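Computationally designed four-helix bundle protein (PDB 3U3B) has no known function and serves as a hyperthermostable test of flexible-backbone design, its hydrophobic core completely redesigned within a four-helix bundle. Local coordinates at residues Lys9-Glu14 / Glu54-Ser59; Met69-Lys74 / Asp88-Lys93. All coordinates share one frame; numbering follows the deposited sequence. Where two conformers were deposited one is given.

Interaction 1 (Lys9-Glu14 / Glu54-Ser59)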
ATOM      1  N   LYS A   9      14.825   0.061  12.060  1.00 29.01           N
ATOM      2  CA  LYS A   9      13.693   0.669  12.756  1.00 33.30           C
ATOM      3  C   LYS A   9      13.176   1.913  12.001  1.00 28.34           C
ATOM      4  O   LYS A   9      11.955   2.114  11.839  1.00 26.71           O
ATOM      5  CB  LYS A   9      14.100   1.052  14.171  1.00 42.76           C
ATOM      6  CG  LYS A   9      12.960   1.648  14.992  1.00 56.28           C
ATOM      7  CD  LYS A   9      13.469   2.306  16.270  1.00 73.64           C
ATOM      8  CE  LYS A   9      12.328   2.887  17.110  1.00 86.81           C
ATOM      9  NZ  LYS A   9      11.434   1.824  17.656  1.00 91.73           N
ATOM     10  N   LYS A  10      14.110   2.741  11.544  1.00 29.11           N
ATOM     11  CA  LYS A  10      13.823   3.911  10.714  1.00 33.59           C
ATOM     12  C   LYS A  10      13.112   3.536   9.398  1.00 26.96           C
ATOM     13  O   LYS A  10      12.170   4.217   8.948  1.00 27.03           O
ATOM     14  CB  LYS A  10      15.147   4.654  10.451  1.00 45.72           C
ATOM     15  CG  LYS A  10      15.010   6.040   9.804  1.00 60.52           C
ATOM     16  CD  LYS A  10      15.210   7.204  10.802  1.00 72.99           C
ATOM     17  CE  LYS A  10      15.108   8.567  10.097  1.00 76.00           C
ATOM     18  NZ  LYS A  10      15.942   8.606   8.844  1.00 72.92           N
ATOM     19  N   VAL A  11      13.538   2.441   8.779  1.00 26.09           N
ATOM     20  CA  VAL A  11      12.949   2.016   7.515  1.00 27.29           C
ATOM     21  C   VAL A  11      11.536   1.459   7.712  1.00 26.49           C
ATOM     22  O   VAL A  11      10.630   1.779   6.933  1.00 28.45           O
ATOM     23  CB  VAL A  11      13.825   0.985   6.809  1.00 30.43           C
ATOM     24  CG1 VAL A  11      13.084   0.311   5.657  1.00 31.91           C
ATOM     25  CG2 VAL A  11      15.079   1.654   6.309  1.00 33.75           C
ATOM     26  N   THR A  12      11.338   0.669   8.763  1.00 27.80           N
ATOM     27  CA  THR A  12      10.021   0.105   9.039  1.00 27.62           C
ATOM     28  C   THR A  12       9.042   1.167   9.524  1.00 27.13           C
ATOM     29  O   THR A  12       7.836   1.071   9.261  1.00 28.68           O
ATOM     30  CB  THR A  12      10.067  -1.097  10.032  1.00 30.77           C
ATOM     31  OG1 THR A  12      10.687  -0.710  11.259  1.00 36.64           O
ATOM     32  CG2 THR A  12      10.824  -2.278   9.422  1.00 29.94           C
ATOM     33  N   ASP A  13       9.539   2.170  10.240  1.00 27.31           N
ATOM     34  CA  ASP A  13       8.695   3.283  10.652  1.00 29.78           C
ATOM     35  C   ASP A  13       8.248   4.102   9.430  1.00 27.64           C
ATOM     36  O   ASP A  13       7.122   4.607   9.385  1.00 30.38           O
ATOM     37  CB  ASP A  13       9.423   4.183  11.635  1.00 37.11           C
ATOM     38  CG  ASP A  13       9.472   3.603  13.045  1.00 46.61           C
ATOM     39  OD1 ASP A  13       8.796   2.585  13.314  1.00 50.83           O
ATOM     40  OD2 ASP A  13      10.182   4.182  13.894  1.00 50.80           O
ATOM     41  N   GLU A  14       9.120   4.218   8.443  1.00 26.59           N
ATOM     42  CA  GLU A  14       8.807   4.932   7.214  1.00 28.79           C
ATOM     43  C   GLU A  14       7.720   4.195   6.441  1.00 23.45           C
ATOM     44  O   GLU A  14       6.796   4.818   5.889  1.00 21.80           O
ATOM     45  CB  GLU A  14      10.077   5.071   6.391  1.00 41.62           C
ATOM     46  CG  GLU A  14       9.936   5.731   5.046  1.00 56.63           C
ATOM     47  CD  GLU A  14      11.236   5.665   4.272  1.00 70.63           C
ATOM     48  OE1 GLU A  14      12.061   4.788   4.599  1.00 72.92           O
ATOM     49  OE2 GLU A  14      11.445   6.480   3.351  1.00 78.47           O
ATOM     50  N   GLU A  54      11.764  -3.727  -1.868  1.00 32.25           N
ATOM     51  CA  GLU A  54      12.690  -4.416  -2.753  1.00 37.64           C
ATOM     52  C   GLU A  54      14.120  -4.161  -2.301  1.00 36.06           C
ATOM     53  O   GLU A  54      14.950  -5.064  -2.308  1.00 42.53           O
ATOM     54  CB  GLU A  54      12.541  -3.957  -4.204  1.00 37.83           C
ATOM     55  CG  GLU A  54      11.278  -4.423  -4.919  1.00 48.25           C
ATOM     56  CD  GLU A  54      11.137  -5.948  -4.979  1.00 69.40           C
ATOM     57  OE1 GLU A  54      11.921  -6.667  -4.324  1.00 84.47           O
ATOM     58  OE2 GLU A  54      10.224  -6.433  -5.689  1.00 74.27           O
ATOM     59  N   THR A  55      14.405  -2.922  -1.927  1.00 35.54           N
ATOM     60  CA  THR A  55      15.723  -2.585  -1.438  1.00 35.22           C
ATOM     61  C   THR A  55      16.054  -3.417  -0.206  1.00 36.14           C
ATOM     62  O   THR A  55      17.181  -3.892  -0.050  1.00 36.16           O
ATOM     63  CB  THR A  55      15.817  -1.087  -1.105  1.00 40.08           C
ATOM     64  OG1 THR A  55      15.555  -0.321  -2.292  1.00 40.53           O
ATOM     65  CG2 THR A  55      17.196  -0.740  -0.581  1.00 42.27           C
ATOM     66  N   MET A  56      15.069  -3.588   0.666  1.00 33.75           N
ATOM     67  CA  MET A  56      15.283  -4.256   1.946  1.00 37.51           C
ATOM     68  C   MET A  56      15.276  -5.774   1.852  1.00 41.90           C
ATOM     69  O   MET A  56      15.757  -6.455   2.764  1.00 44.62           O
ATOM     70  CB  MET A  56      14.214  -3.808   2.948  1.00 37.45           C
ATOM     71  CG  MET A  56      14.321  -2.349   3.334  1.00 36.62           C
ATOM     72  SD  MET A  56      16.007  -1.861   3.768  1.00 55.94           S
ATOM     73  CE  MET A  56      16.403  -3.099   5.007  1.00 78.06           C
ATOM     74  N   GLY A  57      14.745  -6.307   0.758  1.00 40.41           N
ATOM     75  CA  GLY A  57      14.679  -7.747   0.576  1.00 44.85           C
ATOM     76  C   GLY A  57      13.449  -8.322   1.279  1.00 41.15           C
ATOM     77  O   GLY A  57      13.373  -9.523   1.561  1.00 41.70           O
ATOM     78  N   PHE A  58      12.472  -7.458   1.549  1.00 35.54           N
ATOM     79  CA  PHE A  58      11.208  -7.882   2.151  1.00 34.64           C
ATOM     80  C   PHE A  58      10.273  -8.472   1.094  1.00 35.65           C
ATOM     81  O   PHE A  58       9.267  -7.870   0.734  1.00 31.97           O
ATOM     82  CB  PHE A  58      10.504  -6.704   2.834  1.00 32.21           C
ATOM     83  CG  PHE A  58      11.251  -6.126   4.009  1.00 35.70           C
ATOM     84  CD1 PHE A  58      12.239  -6.848   4.664  1.00 38.98           C
ATOM     85  CD2 PHE A  58      10.953  -4.857   4.462  1.00 34.90           C
ATOM     86  CE1 PHE A  58      12.910  -6.301   5.745  1.00 40.58           C
ATOM     87  CE2 PHE A  58      11.623  -4.308   5.542  1.00 37.46           C
ATOM     88  CZ  PHE A  58      12.608  -5.037   6.183  1.00 39.40           C
ATOM     89  N   SER A  59      10.610  -9.656   0.612  1.00 42.89           N
ATOM     90  CA  SER A  59       9.952 -10.250  -0.547  1.00 48.08           C
ATOM     91  C   SER A  59       8.471 -10.572  -0.351  1.00 48.69           C
ATOM     92  O   SER A  59       7.687 -10.455  -1.282  1.00 48.16           O
ATOM     93  CB  SER A  59      10.687 -11.531  -0.933  1.00 58.33           C
ATOM     94  OG  SER A  59      10.886 -12.325   0.218  1.00 64.89           O
TER
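Val11 and Met56 meet obliquely where helix 3-30 passes the C-terminal end of helix 36-56. Val11 uses one branch: CG1, placed opposite the backbone N by chi1 of 167°, reaches Met56 CG at 3.7 Å and lies 4.1 Å from Met56 SD. In the methionine, chi1 of -67° sets CG opposite the carbonyl carbon, which puts it before Val11 CG1; the bend at chi2 (-48°) keeps SD near the same methyl, and the chain bends again at chi3. Met56 also packs within its own segment, where its CB sits 3.6 Å above the plane of the Phe58 ring, over the ring centre. The same ring is approached obliquely and more loosely by Thr12, whose CG2 stands 4.5 Å from Phe58 CE2. Thr12 OG1 is turned back to its own helix, near the carbonyls of Ile8 and Lys9. No hydrogen bond joins the two segments. Val11 also touches Ile52, one turn before Met56 on helix 36-56. Gly57, with positive phi, is the C-prime residue of a Schellman motif that ends helix 36-56, and Phe58 then occupies the N-cap position of helix 59-76: a tight helix-to-helix turn packed against a neighbouring helix of a four-helix bundle.

Interaction 2 (Met69-Lys74 / Asp88-Lys93)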
ATOM      1  N   MET A  69      -0.930  -2.791  -6.447  1.00 25.20           N
ATOM      2  CA  MET A  69      -0.697  -1.932  -7.596  1.00 28.23           C
ATOM      3  C   MET A  69      -1.416  -2.453  -8.837  1.00 31.85           C
ATOM      4  O   MET A  69      -1.995  -1.673  -9.604  1.00 34.33           O
ATOM      5  CB  MET A  69       0.808  -1.812  -7.882  1.00 28.96           C
ATOM      6  CG  MET A  69       1.529  -1.066  -6.799  1.00 27.85           C
ATOM      7  SD  MET A  69       3.329  -1.323  -6.911  1.00 43.37           S
ATOM      8  CE  MET A  69       3.588  -0.825  -8.602  1.00 61.72           C
ATOM      9  N   ASN A  70      -1.409  -3.766  -9.038  1.00 34.48           N
ATOM     10  CA  ASN A  70      -2.133  -4.309 -10.175  1.00 37.52           C
ATOM     11  C   ASN A  70      -3.610  -3.939 -10.132  1.00 33.43           C
ATOM     12  O   ASN A  70      -4.173  -3.530 -11.155  1.00 35.36           O
ATOM     13  CB  ASN A  70      -1.991  -5.828 -10.265  1.00 47.15           C
ATOM     14  CG  ASN A  70      -0.611  -6.262 -10.711  1.00 57.11           C
ATOM     15  OD1 ASN A  70       0.184  -5.458 -11.214  1.00 61.88           O
ATOM     16  ND2 ASN A  70      -0.322  -7.551 -10.541  1.00 62.14           N
ATOM     17  N   LEU A  71      -4.230  -4.086  -8.961  1.00 31.23           N
ATOM     18  CA  LEU A  71      -5.649  -3.782  -8.809  0.52 30.69           C
ATOM     19  C   LEU A  71      -5.904  -2.292  -9.001  1.00 30.01           C
ATOM     20  O   LEU A  71      -6.811  -1.905  -9.734  1.00 30.18           O
ATOM     21  CB  LEU A  71      -6.147  -4.229  -7.430  0.52 31.32           C
ATOM     22  CG  LEU A  71      -7.664  -4.277  -7.239  0.52 37.46           C
ATOM     23  CD1 LEU A  71      -8.325  -5.225  -8.236  0.52 39.86           C
ATOM     24  CD2 LEU A  71      -7.977  -4.700  -5.818  0.52 39.13           C
ATOM     25  N   VAL A  72      -5.092  -1.457  -8.367  1.00 29.58           N
ATOM     26  CA  VAL A  72      -5.293  -0.030  -8.491  1.00 29.17           C
ATOM     27  C   VAL A  72      -5.020   0.427  -9.920  1.00 31.79           C
ATOM     28  O   VAL A  72      -5.759   1.254 -10.466  1.00 34.18           O
ATOM     29  CB  VAL A  72      -4.473   0.764  -7.461  1.00 28.24           C
ATOM     30  CG1 VAL A  72      -4.681   2.243  -7.685  1.00 28.85           C
ATOM     31  CG2 VAL A  72      -4.918   0.405  -6.073  1.00 25.34           C
ATOM     32  N   ASP A  73      -3.993  -0.120 -10.563  1.00 31.27           N
ATOM     33  CA  ASP A  73      -3.775   0.241 -11.952  1.00 32.93           C
ATOM     34  C   ASP A  73      -5.003  -0.030 -12.859  1.00 36.03           C
ATOM     35  O   ASP A  73      -5.367   0.812 -13.713  1.00 35.48           O
ATOM     36  CB  ASP A  73      -2.546  -0.458 -12.510  1.00 37.66           C
ATOM     37  CG  ASP A  73      -2.179   0.068 -13.872  1.00 48.41           C
ATOM     38  OD1 ASP A  73      -1.848   1.271 -13.962  1.00 51.61           O
ATOM     39  OD2 ASP A  73      -2.225  -0.706 -14.850  1.00 54.05           O
ATOM     40  N   LYS A  74      -5.628  -1.196 -12.699  1.00 37.83           N
ATOM     41  CA  LYS A  74      -6.860  -1.524 -13.433  1.00 40.98           C
ATOM     42  C   LYS A  74      -7.969  -0.476 -13.208  1.00 40.94           C
ATOM     43  O   LYS A  74      -8.691  -0.117 -14.144  1.00 43.24           O
ATOM     44  CB  LYS A  74      -7.368  -2.925 -13.058  1.00 42.23           C
ATOM     45  CG  LYS A  74      -6.610  -4.082 -13.725  1.00 51.09           C
ATOM     46  CD  LYS A  74      -7.224  -5.429 -13.305  1.00 60.33           C
ATOM     47  CE  LYS A  74      -6.319  -6.649 -13.587  1.00 69.48           C
ATOM     48  NZ  LYS A  74      -6.352  -7.155 -15.000  1.00 75.93           N
ATOM     49  N   ASP A  88     -12.792  -3.110  -0.691  1.00 40.72           N
ATOM     50  CA  ASP A  88     -12.570  -4.041   0.404  1.00 41.44           C
ATOM     51  C   ASP A  88     -11.384  -4.970   0.133  1.00 39.76           C
ATOM     52  O   ASP A  88     -10.655  -5.330   1.058  1.00 37.74           O
ATOM     53  CB  ASP A  88     -13.828  -4.858   0.692  1.00 51.33           C
ATOM     54  CG  ASP A  88     -14.932  -4.023   1.313  1.00 58.95           C
ATOM     55  OD1 ASP A  88     -14.616  -3.018   1.995  1.00 59.43           O
ATOM     56  OD2 ASP A  88     -16.115  -4.382   1.126  1.00 66.84           O
ATOM     57  N   LYS A  89     -11.176  -5.376  -1.110  1.00 40.62           N
ATOM     58  CA  LYS A  89     -10.063  -6.280  -1.368  1.00 41.64           C
ATOM     59  C   LYS A  89      -8.729  -5.550  -1.217  1.00 34.50           C
ATOM     60  O   LYS A  89      -7.753  -6.121  -0.731  1.00 33.54           O
ATOM     61  CB  LYS A  89     -10.173  -6.924  -2.746  1.00 52.04           C
ATOM     62  CG  LYS A  89      -9.295  -8.168  -2.887  1.00 59.29           C
ATOM     63  CD  LYS A  89      -8.973  -8.410  -4.344  1.00 63.56           C
ATOM     64  CE  LYS A  89      -8.747  -9.879  -4.685  1.00 67.00           C
ATOM     65  NZ  LYS A  89      -8.480 -10.020  -6.157  1.00 69.18           N
ATOM     66  N   VAL A  90      -8.702  -4.290  -1.637  1.00 30.16           N
ATOM     67  CA  VAL A  90      -7.561  -3.418  -1.376  1.00 27.39           C
ATOM     68  C   VAL A  90      -7.274  -3.263   0.134  1.00 28.32           C
ATOM     69  O   VAL A  90      -6.131  -3.379   0.581  1.00 26.35           O
ATOM     70  CB  VAL A  90      -7.787  -2.017  -1.960  1.00 30.04           C
ATOM     71  CG1 VAL A  90      -6.633  -1.098  -1.580  1.00 28.53           C
ATOM     72  CG2 VAL A  90      -7.914  -2.091  -3.458  1.00 31.33           C
ATOM     73  N   LYS A  91      -8.299  -2.958   0.906  1.00 29.28           N
ATOM     74  CA  LYS A  91      -8.141  -2.845   2.353  1.00 27.46           C
ATOM     75  C   LYS A  91      -7.619  -4.155   2.944  1.00 28.27           C
ATOM     76  O   LYS A  91      -6.711  -4.156   3.770  1.00 27.71           O
ATOM     77  CB  LYS A  91      -9.475  -2.476   2.982  1.00 28.12           C
ATOM     78  CG  LYS A  91      -9.856  -1.059   2.755  1.00 28.64           C
ATOM     79  CD  LYS A  91     -11.249  -0.881   3.303  1.00 37.46           C
ATOM     80  CE  LYS A  91     -11.756   0.521   3.116  1.00 45.82           C
ATOM     81  NZ  LYS A  91     -13.194   0.545   3.528  1.00 50.69           N
ATOM     82  N   LYS A  92      -8.187  -5.272   2.517  1.00 29.18           N
ATOM     83  CA  LYS A  92      -7.777  -6.552   3.037  1.00 30.47           C
ATOM     84  C   LYS A  92      -6.281  -6.829   2.776  1.00 30.17           C
ATOM     85  O   LYS A  92      -5.565  -7.365   3.634  1.00 30.89           O
ATOM     86  CB  LYS A  92      -8.612  -7.642   2.406  1.00 35.82           C
ATOM     87  CG  LYS A  92      -8.185  -8.997   2.845  1.00 42.99           C
ATOM     88  CD  LYS A  92      -9.042 -10.034   2.200  1.00 54.07           C
ATOM     89  CE  LYS A  92      -8.460 -11.411   2.400  1.00 64.36           C
ATOM     90  NZ  LYS A  92      -9.042 -12.365   1.411  1.00 73.40           N
ATOM     91  N   LYS A  93      -5.810  -6.470   1.591  1.00 27.63           N
ATOM     92  CA  LYS A  93      -4.398  -6.642   1.283  1.00 26.44           C
ATOM     93  C   LYS A  93      -3.506  -5.692   2.048  1.00 27.32           C
ATOM     94  O   LYS A  93      -2.397  -6.037   2.401  1.00 27.58           O
ATOM     95  CB  LYS A  93      -4.130  -6.437  -0.204  1.00 28.06           C
ATOM     96  CG  LYS A  93      -4.543  -7.604  -1.028  1.00 35.70           C
ATOM     97  CD  LYS A  93      -4.268  -7.346  -2.493  1.00 44.47           C
ATOM     98  CE  LYS A  93      -5.033  -8.359  -3.337  1.00 55.06           C
ATOM     99  NZ  LYS A  93      -4.919  -9.740  -2.758  1.00 62.13           N
TER
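Apolar contact between Leu71 and Val90 joins helix 59-76 to helix 84-102. Leu71 CD2 and Val90 CG2 approach to 3.5 Å, methyl to methyl, between side chains that run obliquely to one another. In the leucine, chi1 of -166° sets CG opposite the backbone N, and chi2 (59° to CD1) leaves CD2 anti to CA, the branch that reaches the facing helix, while Val90 answers with the branch lying beside its own N. The backbones are nearest at the same pair, with Leu71 CA and Val90 CA 7.7 Å apart. These are consecutive helices of the four-helix bundle, linked by the 77-83 connection, and their inner surface is shared with helix 3-30, whose Ile26 touches Val90; Met75 of helix 59-76 packs on Val90 as well. A second kind of contact is aliphatic and lies nearer solvent: the extended chain of Lys89 crosses Leu71, and the touching atom is the Lys89 CD methylene, 4.1 Å from Leu71 CD2. Leu71 was modelled in two conformers, so both distances to CD2 hold for one of them and the shortness of the valine approach is doubtful. Polar bonding between the segments is absent. Charged groups pair beyond the contact instead: Lys74 forms a salt bridge with Glu79, and Lys91 with Glu30 of helix 3-30.

Interactions 1 and 2 lie on opposite sides of the chain's centre, their own centres 21 Å apart and their nearest atoms about 9 Å apart, so neither touches the other. In sequence they are in series: the 54-59 segment of interaction 1 leads directly into helix 59-76, which carries the 69-74 segment of interaction 2. Between them they involve all four helices, the first contact joining helix 3-30 to the end of helix 36-56 and the second joining helix 59-76 to helix 84-102. Helices 3-30 and 36-56, which meet in interaction 1, both border interaction 2, the latter where Met69 lies against Tyr43, Val46 and His47. Both contacts fall within the range matching the Hpt domain family, whose members are helical bundles.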